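Local atomic coordinates of putative acyl-CoA N-acyltransferase (Klebsiella pneumoniae subsp. pneumoniae, PDB entry 3LOD), a protein that probably transfers an acyl group from acyl-coenzyme A to a nitrogen of a substrate not yet identified, as a member of the GNAT acetyltransferase family. Residues I50-R55 and E100-Q105; Y4-I9 and G92-A97; S42-Q47 and A66-E71; A121-Y126 and V147-P152. All coordinates share one frame; numbering follows the deposited sequence.

Interaction 1: I50-R55 and E100-Q105; sequences IALAIR and EAKARQ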
loop_
_atom_site.group_PDB
_atom_site.type_symbol
_atom_site.label_atom_id
_atom_site.label_comp_id
_atom_site.label_asym_id
_atom_site.label_seq_id
_atom_site.Cartn_x
_atom_site.Cartn_y
_atom_site.Cartn_z
ATOM N N ILE A 50 -5.122 -1.265 -8.374
ATOM C CA ILE A 50 -3.869 -0.613 -8.746
ATOM C C ILE A 50 -2.772 -1.249 -7.913
ATOM O O ILE A 50 -2.894 -1.349 -6.673
ATOM C CB ILE A 50 -3.870 0.897 -8.425
ATOM C CG1 ILE A 50 -4.851 1.655 -9.313
ATOM C CG2 ILE A 50 -2.466 1.523 -8.538
ATOM C CD1 ILE A 50 -5.271 2.953 -8.623
ATOM N N ALA A 51 -1.694 -1.629 -8.583
ATOM C CA ALA A 51 -0.590 -2.273 -7.937
ATOM C C ALA A 51 0.686 -1.733 -8.557
ATOM O O ALA A 51 0.832 -1.692 -9.799
ATOM C CB ALA A 51 -0.684 -3.735 -8.170
ATOM N N LEU A 52 1.616 -1.353 -7.692
ATOM C CA LEU A 52 2.893 -0.738 -8.104
ATOM C C LEU A 52 4.100 -1.359 -7.397
ATOM O O LEU A 52 3.956 -1.900 -6.286
ATOM C CB LEU A 52 2.868 0.760 -7.767
ATOM C CG LEU A 52 1.803 1.663 -8.404
ATOM C CD1 LEU A 52 1.973 3.149 -7.991
ATOM C CD2 LEU A 52 1.745 1.526 -9.924
ATOM N N ALA A 53 5.280 -1.238 -8.005
ATOM C CA ALA A 53 6.548 -1.716 -7.384
ATOM C C ALA A 53 7.623 -0.649 -7.409
ATOM O O ALA A 53 7.630 0.196 -8.308
ATOM C CB ALA A 53 7.049 -2.942 -8.090
ATOM N N ILE A 54 8.529 -0.675 -6.431
ATOM C CA ILE A 54 9.742 0.141 -6.496
ATOM C C ILE A 54 10.932 -0.731 -6.728
ATOM O O ILE A 54 11.127 -1.758 -6.064
ATOM C CB ILE A 54 10.043 0.864 -5.214
ATOM C CG1 ILE A 54 8.822 0.997 -4.395
ATOM C CG2 ILE A 54 10.583 2.301 -5.448
ATOM C CD1 ILE A 54 9.245 1.067 -2.966
ATOM N N ARG A 55 11.773 -0.276 -7.637
ATOM C CA ARG A 55 12.847 -1.064 -8.161
ATOM C C ARG A 55 14.117 -0.328 -7.907
ATOM O O ARG A 55 14.185 0.891 -8.021
ATOM C CB ARG A 55 12.632 -1.291 -9.655
ATOM C CG ARG A 55 11.158 -1.492 -10.029
ATOM C CD ARG A 55 10.928 -2.059 -11.435
ATOM N NE ARG A 55 11.089 -3.505 -11.378
ATOM C CZ ARG A 55 10.116 -4.416 -11.455
ATOM N NH1 ARG A 55 8.845 -4.064 -11.647
ATOM N NH2 ARG A 55 10.446 -5.705 -11.370
ATOM N N GLU A 100 -1.204 7.234 -4.716
ATOM C CA GLU A 100 -2.144 8.347 -4.663
ATOM C C GLU A 100 -2.298 8.913 -6.060
ATOM O O GLU A 100 -3.434 9.099 -6.558
ATOM C CB GLU A 100 -1.663 9.426 -3.674
ATOM C CG GLU A 100 -1.514 8.895 -2.273
ATOM C CD GLU A 100 -1.019 9.950 -1.301
ATOM O OE1 GLU A 100 -0.448 10.976 -1.746
ATOM O OE2 GLU A 100 -1.211 9.749 -0.081
ATOM N N ALA A 101 -1.186 9.178 -6.738
ATOM C CA ALA A 101 -1.367 9.798 -8.080
ATOM C C ALA A 101 -2.252 8.882 -8.951
ATOM O O ALA A 101 -3.192 9.354 -9.600
ATOM C CB ALA A 101 -0.032 10.192 -8.784
ATOM N N LYS A 102 -2.006 7.573 -8.910
ATOM C CA LYS A 102 -2.786 6.661 -9.740
ATOM C C LYS A 102 -4.252 6.592 -9.316
ATOM O O LYS A 102 -5.149 6.396 -10.156
ATOM C CB LYS A 102 -2.107 5.285 -9.898
ATOM C CG LYS A 102 -0.919 5.425 -10.872
ATOM C CD LYS A 102 -0.709 4.280 -11.915
ATOM C CE LYS A 102 -1.854 4.140 -12.929
ATOM N NZ LYS A 102 -1.582 3.104 -14.009
ATOM N N ALA A 103 -4.499 6.786 -8.029
ATOM C CA ALA A 103 -5.859 6.710 -7.536
ATOM C C ALA A 103 -6.602 7.954 -8.037
ATOM O O ALA A 103 -7.717 7.851 -8.549
ATOM C CB ALA A 103 -5.883 6.600 -6.018
ATOM N N ARG A 104 -5.982 9.111 -7.950
ATOM C CA ARG A 104 -6.631 10.265 -8.526
ATOM C C ARG A 104 -7.003 10.065 -9.978
ATOM O O ARG A 104 -8.077 10.469 -10.375
ATOM C CB ARG A 104 -5.791 11.515 -8.419
ATOM C CG ARG A 104 -5.728 12.059 -7.050
ATOM C CD ARG A 104 -4.955 13.402 -6.992
ATOM N NE ARG A 104 -4.437 13.526 -5.628
ATOM C CZ ARG A 104 -3.181 13.242 -5.262
ATOM N NH1 ARG A 104 -2.263 12.927 -6.175
ATOM N NH2 ARG A 104 -2.834 13.317 -3.981
ATOM N N GLN A 105 -6.157 9.463 -10.799
ATOM C CA GLN A 105 -6.501 9.427 -12.228
ATOM C C GLN A 105 -7.729 8.570 -12.443
ATOM O O GLN A 105 -8.307 8.549 -13.514
ATOM C CB GLN A 105 -5.369 8.861 -13.060
ATOM C CG GLN A 105 -4.242 9.832 -13.286
ATOM C CD GLN A 105 -2.876 9.104 -13.415
ATOM O OE1 GLN A 105 -2.761 8.054 -14.084
ATOM N NE2 GLN A 105 -1.841 9.658 -12.751
#

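Interaction 2: Y4-I9 and G92-A97; sequences YTITDI and GEKLLA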
loop_
_atom_site.group_PDB
_atom_site.type_symbol
_atom_site.label_atom_id
_atom_site.label_comp_id
_atom_site.label_asym_id
_atom_site.label_seq_id
_atom_site.Cartn_x
_atom_site.Cartn_y
_atom_site.Cartn_z
ATOM N N TYR A 4 15.631 5.260 -7.356
ATOM C CA TYR A 4 14.887 4.048 -7.651
ATOM C C TYR A 4 13.717 4.344 -8.591
ATOM O O TYR A 4 13.335 5.501 -8.786
ATOM C CB TYR A 4 14.283 3.535 -6.349
ATOM C CG TYR A 4 15.299 3.037 -5.351
ATOM C CD1 TYR A 4 15.299 1.685 -4.958
ATOM C CD2 TYR A 4 16.295 3.899 -4.810
ATOM C CE1 TYR A 4 16.236 1.198 -4.045
ATOM C CE2 TYR A 4 17.236 3.415 -3.881
ATOM C CZ TYR A 4 17.182 2.057 -3.511
ATOM O OH TYR A 4 18.054 1.541 -2.623
ATOM N N THR A 5 13.094 3.297 -9.118
ATOM C CA THR A 5 12.077 3.478 -10.145
ATOM C C THR A 5 10.690 2.977 -9.653
ATOM O O THR A 5 10.656 2.170 -8.742
ATOM C CB THR A 5 12.611 2.867 -11.473
ATOM O OG1 THR A 5 12.349 3.772 -12.526
ATOM C CG2 THR A 5 12.029 1.518 -11.826
ATOM N N ILE A 6 9.567 3.472 -10.199
ATOM C CA ILE A 6 8.201 2.929 -9.902
ATOM C C ILE A 6 7.444 2.450 -11.137
ATOM O O ILE A 6 7.334 3.182 -12.136
ATOM C CB ILE A 6 7.292 3.954 -9.195
ATOM C CG1 ILE A 6 7.325 3.733 -7.697
ATOM C CG2 ILE A 6 5.860 3.738 -9.574
ATOM C CD1 ILE A 6 7.706 4.923 -6.986
ATOM N N THR A 7 6.899 1.245 -11.092
ATOM C CA THR A 7 6.243 0.711 -12.281
ATOM C C THR A 7 5.052 -0.077 -11.882
ATOM O O THR A 7 5.014 -0.585 -10.765
ATOM C CB THR A 7 7.133 -0.317 -13.050
ATOM O OG1 THR A 7 7.316 -1.510 -12.250
ATOM C CG2 THR A 7 8.489 0.284 -13.486
ATOM N N ASP A 8 4.120 -0.247 -12.809
ATOM C CA ASP A 8 3.018 -1.164 -12.601
ATOM C C ASP A 8 3.592 -2.556 -12.314
ATOM O O ASP A 8 4.720 -2.843 -12.727
ATOM C CB ASP A 8 2.121 -1.216 -13.841
ATOM C CG ASP A 8 1.035 -0.114 -13.857
ATOM O OD1 ASP A 8 0.772 0.485 -12.792
ATOM O OD2 ASP A 8 0.418 0.130 -14.935
ATOM N N ILE A 9 2.849 -3.382 -11.570
ATOM C CA ILE A 9 3.039 -4.837 -11.531
ATOM C C ILE A 9 1.702 -5.577 -11.455
ATOM O O ILE A 9 0.757 -5.158 -10.785
ATOM C CB ILE A 9 3.906 -5.385 -10.303
ATOM C CG1 ILE A 9 3.963 -4.402 -9.180
ATOM C CG2 ILE A 9 5.317 -6.008 -10.647
ATOM C CD1 ILE A 9 2.822 -4.615 -8.349
ATOM N N GLY A 92 9.078 4.653 1.027
ATOM C CA GLY A 92 7.662 4.458 1.381
ATOM C C GLY A 92 6.905 5.653 0.830
ATOM O O GLY A 92 5.880 5.514 0.124
ATOM N N GLU A 93 7.484 6.816 1.103
ATOM C CA GLU A 93 7.034 8.111 0.626
ATOM C C GLU A 93 6.905 8.172 -0.858
ATOM O O GLU A 93 5.926 8.682 -1.364
ATOM C CB GLU A 93 8.093 9.127 0.987
ATOM C CG GLU A 93 7.617 10.372 1.575
ATOM C CD GLU A 93 8.685 10.864 2.550
ATOM O OE1 GLU A 93 9.398 11.908 2.284
ATOM O OE2 GLU A 93 8.836 10.119 3.566
ATOM N N LYS A 94 7.919 7.716 -1.562
ATOM C CA LYS A 94 7.911 7.805 -3.004
ATOM C C LYS A 94 6.769 6.974 -3.566
ATOM O O LYS A 94 5.979 7.474 -4.380
ATOM C CB LYS A 94 9.273 7.393 -3.562
ATOM C CG LYS A 94 9.392 7.468 -5.067
ATOM C CD LYS A 94 10.863 7.794 -5.544
ATOM C CE LYS A 94 10.950 7.796 -7.100
ATOM N NZ LYS A 94 11.834 8.841 -7.729
ATOM N N LEU A 95 6.652 5.749 -3.054
ATOM C CA LEU A 95 5.614 4.786 -3.441
ATOM C C LEU A 95 4.198 5.261 -3.104
ATOM O O LEU A 95 3.321 5.311 -3.960
ATOM C CB LEU A 95 5.842 3.432 -2.760
ATOM C CG LEU A 95 4.805 2.315 -2.970
ATOM C CD1 LEU A 95 4.653 1.897 -4.452
ATOM C CD2 LEU A 95 5.209 1.094 -2.137
ATOM N N LEU A 96 3.982 5.576 -1.838
ATOM C CA LEU A 96 2.732 6.184 -1.398
ATOM C C LEU A 96 2.255 7.309 -2.336
ATOM O O LEU A 96 1.099 7.288 -2.791
ATOM C CB LEU A 96 2.914 6.678 0.035
ATOM C CG LEU A 96 1.730 7.362 0.691
ATOM C CD1 LEU A 96 0.589 6.369 0.796
ATOM C CD2 LEU A 96 2.095 7.901 2.072
ATOM N N ALA A 97 3.126 8.256 -2.684
ATOM C CA ALA A 97 2.714 9.365 -3.569
ATOM C C ALA A 97 2.308 8.860 -4.938
ATOM O O ALA A 97 1.469 9.438 -5.609
ATOM C CB ALA A 97 3.813 10.346 -3.714
#

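Interaction 3: S42-Q47 and A66-E71; sequences SQLPPQ and AIVLSE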
loop_
_atom_site.group_PDB
_atom_site.type_symbol
_atom_site.label_atom_id
_atom_site.label_comp_id
_atom_site.label_asym_id
_atom_site.label_seq_id
_atom_site.Cartn_x
_atom_site.Cartn_y
_atom_site.Cartn_z
ATOM N N SER A 42 -5.240 -11.390 -6.262
ATOM C CA SER A 42 -5.235 -11.961 -7.604
ATOM C C SER A 42 -6.632 -12.225 -8.140
ATOM O O SER A 42 -6.838 -12.136 -9.343
ATOM C CB SER A 42 -4.394 -13.234 -7.638
ATOM O OG SER A 42 -4.483 -13.924 -6.408
ATOM N N GLN A 43 -7.585 -12.522 -7.251
ATOM C CA GLN A 43 -8.963 -12.916 -7.631
ATOM C C GLN A 43 -9.796 -11.790 -8.192
ATOM O O GLN A 43 -10.646 -12.008 -9.047
ATOM C CB GLN A 43 -9.761 -13.450 -6.436
ATOM C CG GLN A 43 -8.960 -13.891 -5.226
ATOM C CD GLN A 43 -8.590 -15.368 -5.218
ATOM O OE1 GLN A 43 -7.937 -15.839 -4.283
ATOM N NE2 GLN A 43 -9.019 -16.110 -6.242
ATOM N N LEU A 44 -9.578 -10.587 -7.673
ATOM C CA LEU A 44 -10.482 -9.462 -7.897
ATOM C C LEU A 44 -10.523 -9.034 -9.356
ATOM O O LEU A 44 -9.548 -9.238 -10.096
ATOM C CB LEU A 44 -10.088 -8.274 -7.008
ATOM C CG LEU A 44 -10.586 -8.201 -5.564
ATOM C CD1 LEU A 44 -10.460 -9.498 -4.790
ATOM C CD2 LEU A 44 -9.775 -7.178 -4.861
ATOM N N PRO A 45 -11.665 -8.467 -9.786
ATOM C CA PRO A 45 -11.672 -7.733 -11.063
ATOM C C PRO A 45 -10.461 -6.759 -11.193
ATOM O O PRO A 45 -10.310 -5.824 -10.399
ATOM C CB PRO A 45 -13.027 -7.008 -11.059
ATOM C CG PRO A 45 -13.759 -7.488 -9.768
ATOM C CD PRO A 45 -13.025 -8.680 -9.254
ATOM N N PRO A 46 -9.586 -7.007 -12.178
ATOM C CA PRO A 46 -8.308 -6.323 -12.444
ATOM C C PRO A 46 -8.364 -4.816 -12.710
ATOM O O PRO A 46 -7.384 -4.130 -12.460
ATOM C CB PRO A 46 -7.809 -7.032 -13.703
ATOM C CG PRO A 46 -8.444 -8.449 -13.612
ATOM C CD PRO A 46 -9.824 -8.104 -13.138
ATOM N N GLN A 47 -9.469 -4.307 -13.250
ATOM C CA GLN A 47 -9.659 -2.865 -13.388
ATOM C C GLN A 47 -9.658 -2.235 -11.992
ATOM O O GLN A 47 -9.208 -1.106 -11.818
ATOM C CB GLN A 47 -10.995 -2.533 -14.057
ATOM C CG GLN A 47 -11.119 -3.034 -15.480
ATOM C CD GLN A 47 -11.794 -4.429 -15.595
ATOM O OE1 GLN A 47 -12.856 -4.559 -16.229
ATOM N NE2 GLN A 47 -11.186 -5.461 -14.989
ATOM N N ALA A 66 -0.571 -1.489 -3.121
ATOM C CA ALA A 66 -1.746 -1.629 -3.963
ATOM C C ALA A 66 -2.955 -0.919 -3.380
ATOM O O ALA A 66 -3.048 -0.687 -2.131
ATOM C CB ALA A 66 -2.064 -3.070 -4.178
ATOM N N ILE A 67 -3.858 -0.557 -4.280
ATOM C CA ILE A 67 -5.094 0.101 -3.901
ATOM C C ILE A 67 -6.203 -0.633 -4.603
ATOM O O ILE A 67 -6.131 -0.869 -5.822
ATOM C CB ILE A 67 -5.109 1.569 -4.347
ATOM C CG1 ILE A 67 -4.143 2.366 -3.488
ATOM C CG2 ILE A 67 -6.538 2.157 -4.270
ATOM C CD1 ILE A 67 -3.871 3.747 -4.028
ATOM N N VAL A 68 -7.221 -0.990 -3.832
ATOM C CA VAL A 68 -8.440 -1.599 -4.353
ATOM C C VAL A 68 -9.503 -0.527 -4.358
ATOM O O VAL A 68 -9.832 -0.000 -3.275
ATOM C CB VAL A 68 -8.919 -2.692 -3.423
ATOM C CG1 VAL A 68 -10.327 -3.240 -3.886
ATOM C CG2 VAL A 68 -7.870 -3.804 -3.321
ATOM N N LEU A 69 -10.025 -0.203 -5.557
ATOM C CA LEU A 69 -11.049 0.837 -5.773
ATOM C C LEU A 69 -12.506 0.359 -5.776
ATOM O O LEU A 69 -12.853 -0.627 -6.415
ATOM C CB LEU A 69 -10.837 1.485 -7.113
ATOM C CG LEU A 69 -9.500 2.025 -7.536
ATOM C CD1 LEU A 69 -9.553 2.107 -9.055
ATOM C CD2 LEU A 69 -9.444 3.373 -6.938
ATOM N N SER A 70 -13.380 1.126 -5.127
ATOM C CA SER A 70 -14.776 0.786 -5.006
ATOM C C SER A 70 -15.540 1.648 -5.995
ATOM O O SER A 70 -15.004 2.624 -6.535
ATOM C CB SER A 70 -15.222 1.110 -3.597
ATOM O OG SER A 70 -15.727 2.449 -3.511
ATOM N N GLU A 71 -16.800 1.313 -6.233
ATOM C CA GLU A 71 -17.532 2.095 -7.215
ATOM C C GLU A 71 -18.032 3.448 -6.666
ATOM O O GLU A 71 -18.467 4.288 -7.435
ATOM C CB GLU A 71 -18.620 1.286 -7.961
ATOM C CG GLU A 71 -19.573 0.497 -7.076
ATOM C CD GLU A 71 -20.389 -0.539 -7.862
ATOM O OE1 GLU A 71 -19.792 -1.525 -8.368
ATOM O OE2 GLU A 71 -21.625 -0.374 -7.958
#

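Interaction 4: A121-Y126 and V147-P152; sequences AAIALY and VFMEKP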
loop_
_atom_site.group_PDB
_atom_site.type_symbol
_atom_site.label_atom_id
_atom_site.label_comp_id
_atom_site.label_asym_id
_atom_site.label_seq_id
_atom_site.Cartn_x
_atom_site.Cartn_y
_atom_site.Cartn_z
ATOM N N ALA A 121 6.272 1.489 11.883
ATOM C CA ALA A 121 6.870 2.177 10.738
ATOM C C ALA A 121 5.804 2.662 9.739
ATOM O O ALA A 121 5.834 3.821 9.286
ATOM C CB ALA A 121 7.875 1.308 10.061
ATOM N N ALA A 122 4.845 1.797 9.438
ATOM C CA ALA A 122 3.880 2.104 8.425
ATOM C C ALA A 122 3.019 3.160 8.987
ATOM O O ALA A 122 2.671 4.101 8.299
ATOM C CB ALA A 122 3.053 0.906 8.120
ATOM N N ILE A 123 2.639 2.998 10.247
ATOM C CA ILE A 123 1.661 3.894 10.813
ATOM C C ILE A 123 2.233 5.304 10.802
ATOM O O ILE A 123 1.530 6.266 10.483
ATOM C CB ILE A 123 1.287 3.503 12.244
ATOM C CG1 ILE A 123 0.301 2.324 12.239
ATOM C CG2 ILE A 123 0.621 4.676 12.933
ATOM C CD1 ILE A 123 0.121 1.651 13.625
ATOM N N ALA A 124 3.518 5.428 11.143
ATOM C CA ALA A 124 4.167 6.743 11.152
ATOM C C ALA A 124 4.319 7.295 9.738
ATOM O O ALA A 124 4.210 8.494 9.542
ATOM C CB ALA A 124 5.490 6.689 11.833
ATOM N N LEU A 125 4.592 6.434 8.761
ATOM C CA LEU A 125 4.691 6.917 7.391
ATOM C C LEU A 125 3.346 7.553 6.972
ATOM O O LEU A 125 3.311 8.664 6.448
ATOM C CB LEU A 125 5.070 5.796 6.458
ATOM C CG LEU A 125 4.775 6.122 4.994
ATOM C CD1 LEU A 125 5.752 7.152 4.504
ATOM C CD2 LEU A 125 4.951 4.908 4.178
ATOM N N TYR A 126 2.229 6.897 7.250
ATOM C CA TYR A 126 0.979 7.466 6.820
ATOM C C TYR A 126 0.696 8.758 7.514
ATOM O O TYR A 126 0.219 9.674 6.860
ATOM C CB TYR A 126 -0.176 6.506 7.024
ATOM C CG TYR A 126 0.053 5.187 6.333
ATOM C CD1 TYR A 126 0.456 5.117 4.974
ATOM C CD2 TYR A 126 -0.141 4.009 7.019
ATOM C CE1 TYR A 126 0.717 3.881 4.360
ATOM C CE2 TYR A 126 0.087 2.772 6.412
ATOM C CZ TYR A 126 0.514 2.712 5.092
ATOM O OH TYR A 126 0.697 1.422 4.536
ATOM N N VAL A 147 -5.626 -0.525 13.212
ATOM C CA VAL A 147 -5.665 0.939 13.085
ATOM C C VAL A 147 -6.195 1.226 11.692
ATOM O O VAL A 147 -5.685 0.688 10.700
ATOM C CB VAL A 147 -4.267 1.578 13.225
ATOM C CG1 VAL A 147 -4.357 3.075 13.305
ATOM C CG2 VAL A 147 -3.600 1.059 14.462
ATOM N N PHE A 148 -7.242 2.036 11.640
ATOM C CA PHE A 148 -7.830 2.464 10.408
ATOM C C PHE A 148 -7.406 3.882 10.225
ATOM O O PHE A 148 -7.371 4.623 11.218
ATOM C CB PHE A 148 -9.331 2.389 10.523
ATOM C CG PHE A 148 -9.815 1.020 10.866
ATOM C CD1 PHE A 148 -9.939 0.039 9.868
ATOM C CD2 PHE A 148 -10.141 0.692 12.191
ATOM C CE1 PHE A 148 -10.381 -1.251 10.171
ATOM C CE2 PHE A 148 -10.587 -0.592 12.505
ATOM C CZ PHE A 148 -10.701 -1.569 11.483
ATOM N N MET A 149 -7.088 4.255 8.972
ATOM C CA MET A 149 -6.647 5.615 8.633
ATOM C C MET A 149 -7.223 6.050 7.294
ATOM O O MET A 149 -7.535 5.229 6.441
ATOM C CB MET A 149 -5.086 5.721 8.646
ATOM C CG MET A 149 -4.359 5.010 9.832
ATOM S SD MET A 149 -2.555 5.414 10.011
ATOM C CE MET A 149 -2.841 7.153 10.431
ATOM N N GLU A 150 -7.415 7.343 7.081
ATOM C CA GLU A 150 -7.761 7.772 5.751
ATOM C C GLU A 150 -7.278 9.157 5.475
ATOM O O GLU A 150 -6.814 9.830 6.361
ATOM C CB GLU A 150 -9.258 7.648 5.467
ATOM C CG GLU A 150 -10.189 8.600 6.277
ATOM C CD GLU A 150 -11.625 8.704 5.695
ATOM O OE1 GLU A 150 -12.180 9.842 5.684
ATOM O OE2 GLU A 150 -12.179 7.657 5.243
ATOM N N LYS A 151 -7.407 9.555 4.223
ATOM C CA LYS A 151 -6.863 10.781 3.715
ATOM C C LYS A 151 -7.722 11.216 2.504
ATOM O O LYS A 151 -7.959 10.412 1.603
ATOM C CB LYS A 151 -5.459 10.495 3.224
ATOM C CG LYS A 151 -4.776 11.716 2.708
ATOM C CD LYS A 151 -3.490 11.361 2.037
ATOM C CE LYS A 151 -2.853 12.622 1.570
ATOM N NZ LYS A 151 -1.461 12.371 1.194
ATOM N N PRO A 152 -8.186 12.486 2.481
ATOM C CA PRO A 152 -8.883 12.979 1.277
ATOM C C PRO A 152 -7.882 13.286 0.201
ATOM O O PRO A 152 -6.850 13.879 0.461
ATOM C CB PRO A 152 -9.584 14.251 1.758
ATOM C CG PRO A 152 -8.893 14.689 2.949
ATOM C CD PRO A 152 -8.172 13.501 3.560
#

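Interaction 1: I50-R55 and E100-Q105
Ile50 sets its two methyls, CG2 and CD1, against the start of the Lys102 side chain and the backbone just beyond it. CG2 of Ile50 rests 4.0 Å from CB of Lys102, while CD1 of Ile50 reaches 3.8 Å from the carbonyl O of Lys102 and 4.0 Å from N of Ala103. The torsions explain this double hold: CG1 lies anti to the carbonyl carbon (chi1 -68°), and the extended chi2 carries CD1 on to the helix backbone. Two residues along the strand, Leu52 presents CD2 to CD of Lys102 at 4.2 Å, so the lysine's methylene chain, bent at its middle, lies across both aliphatic residues. Leu95, Ala98 and Leu99 of the same helix continue this packing against Ile50 and Leu52. The contact seats the later part of helix 91-104 on strand 49-55 of the GNAT sheet; the axes of the short segments 50-55 and 100-104 run roughly antiparallel, 9.4 Å apart at closest. Beyond its methylenes, Lys102 has a weak, long ion pair with Asp8. No hydrogen bond or salt bridge crosses between 50-55 and 100-105, which implies that dispersion and burial of aliphatic carbon hold them together, the lysine serving through its hydrocarbon part.

Interaction 2: Y4-I9 and G92-A97
Apolar packing joins Ile6 to the aliphatic part of Lys94 and to the helix backbone after it. CD1 of Ile6 does the touching: it stands 3.6 Å from CG of Lys94 and 4.1 Å from CA of Leu95, with the carbonyl O of Lys94 also close by. The two side chains slide past each other in opposite directions. Leu95 starts off at an angle to the strand, but its outer carbons lean nearer to it, and Ala98 of the same helix extends the surface against which Ile6 packs.

Strand 5-8 is the first strand of the GNAT fold and an outermost strand of the sheet within this chain, bonded through its backbone to strand 49-55. Helix 91-104 lies over this margin of the sheet, and the Ile6 contact fastens the edge strand beneath it, with CA atoms of Ile6 and Leu95 7.2 Å apart.

No hydrogen bond crosses between 4-9 and 92-97. Lys94 sends its CG anti to the backbone N (chi1 -179°) and stays extended as far as CE, which passes the carbonyl O of Tyr4 at 3.7 Å in van der Waals contact; beyond it, NZ is hydrogen-bonded to the carbonyl O of Ala2. Tyr4 sets off toward the helix, but its ring leads away from 92-97, and the side chain touches Leu91 and Gln89. Within 4-9 itself, Thr7 OG1 donates to the Asp8 carbonyl O at 3.0 Å from above the carbonyl plane, and NH1 of Arg55 on the neighbouring strand is also hydrogen-bonded to this hydroxyl.

Interaction 3: S42-Q47 and A66-E71
Leu44 meets Val68 where the loop between helix 14-26 and strand 49-55 passes beside strand 61-69, one of the central antiparallel strands of the GNAT sheet. The close part of the contact is small and wholly aliphatic. One methyl of the leucine, CD2, sits against the fork of the valine, 4.1 Å from Val68 CG1 and 4.2 Å from Val68 CG2, and the two side chains cross at about a right angle. The valine sets CG1 anti to its own N (chi1 173°) and CG2 anti to the carbonyl carbon, a fork that offers both methyls to the single CD2. Leu41, from the same loop, also touches Val68 and Ala66 and widens this apolar patch.

Toward Gln47 the fit is looser and the surroundings are more open to solvent. Here the loop meets the strand through its backbone, since the amide of the exposed Gln47 leads away from 66-71. The carbonyl of Gln47 is hydrogen-bonded by the guanidinium of Arg106, and the Leu69 side chain also touches Arg106, so the arginine bridges loop and strand from outside both segments. In all only 95 Å² is buried between 42-47 and 66-71, and no hydrogen bond passes directly from one to the other. At this looser end the chi2 of Leu69, extended at 160°, leaves CD1 of Leu69 4.3 Å from the carbonyl O of Gln47.

Interaction 4: A121-Y126 and V147-P152
Helix 120-128 of the GNAT fold packs on strand 146-152, next to strand 110-116 in the mixed sheet; the axes of the short segments 121-126 and 147-152 run roughly parallel, 24° apart, with a closest approach of 10.4 Å. Met149 forms the middle of the contact. Its sulfur approaches Tyr126 at the ring edge, 5.4 Å from the ring centroid and 75° off the ring normal, a Met-aromatic contact in which SD also lies 4.0 Å from Tyr126 CB. The methionine leaves the strand with CG anti to its carbonyl carbon and an extended chi2 (-169°), which carries the sulfur out to the helix, the chain then turning at chi3 to place CE. The same SD stands 4.2 Å from the carbonyl O of Ile123, so it lies beside both residues one helical turn apart. Near the start of the strand, CD1 of Ile123 meets CG2 of Val147 at 3.9 Å, the two side chains crossing at about a right angle.

Leu113 of strand 110-116 touches both Tyr126 and Met149, and Tyr131 continues the cluster, its ring meeting that of Tyr126 at a steep angle. Between 121-126 and 147-152 there is neither a hydrogen bond nor a salt bridge. Cohesion between these segments therefore comes from aliphatic packing and from a polarisable sulfur set against an aromatic edge, where the partly positive ring hydrogens would probably favour it.

Overall arrangement
All four contacts reach one mixed sheet. Interactions 1 and 2, with centres about 7 Å apart, share helix 91-104 and place its later and earlier parts over the neighbouring strands 49-55 and 5-8; backbone bonds between those strands join them. Interaction 3 adds the next strand, 61-69, its centre about 12 Å from that of interaction 1, and along the chain is nested inside the loop closed by interaction 2. Interaction 4 comes last in sequence, its centre about 17 Å from those of interactions 1 and 2, and is tied to interaction 1 by the Glu100-Lys151 salt bridge. Gly92 and Leu125 also touch, so packing joins helices 91-104 and 120-128, which lie against the same sheet.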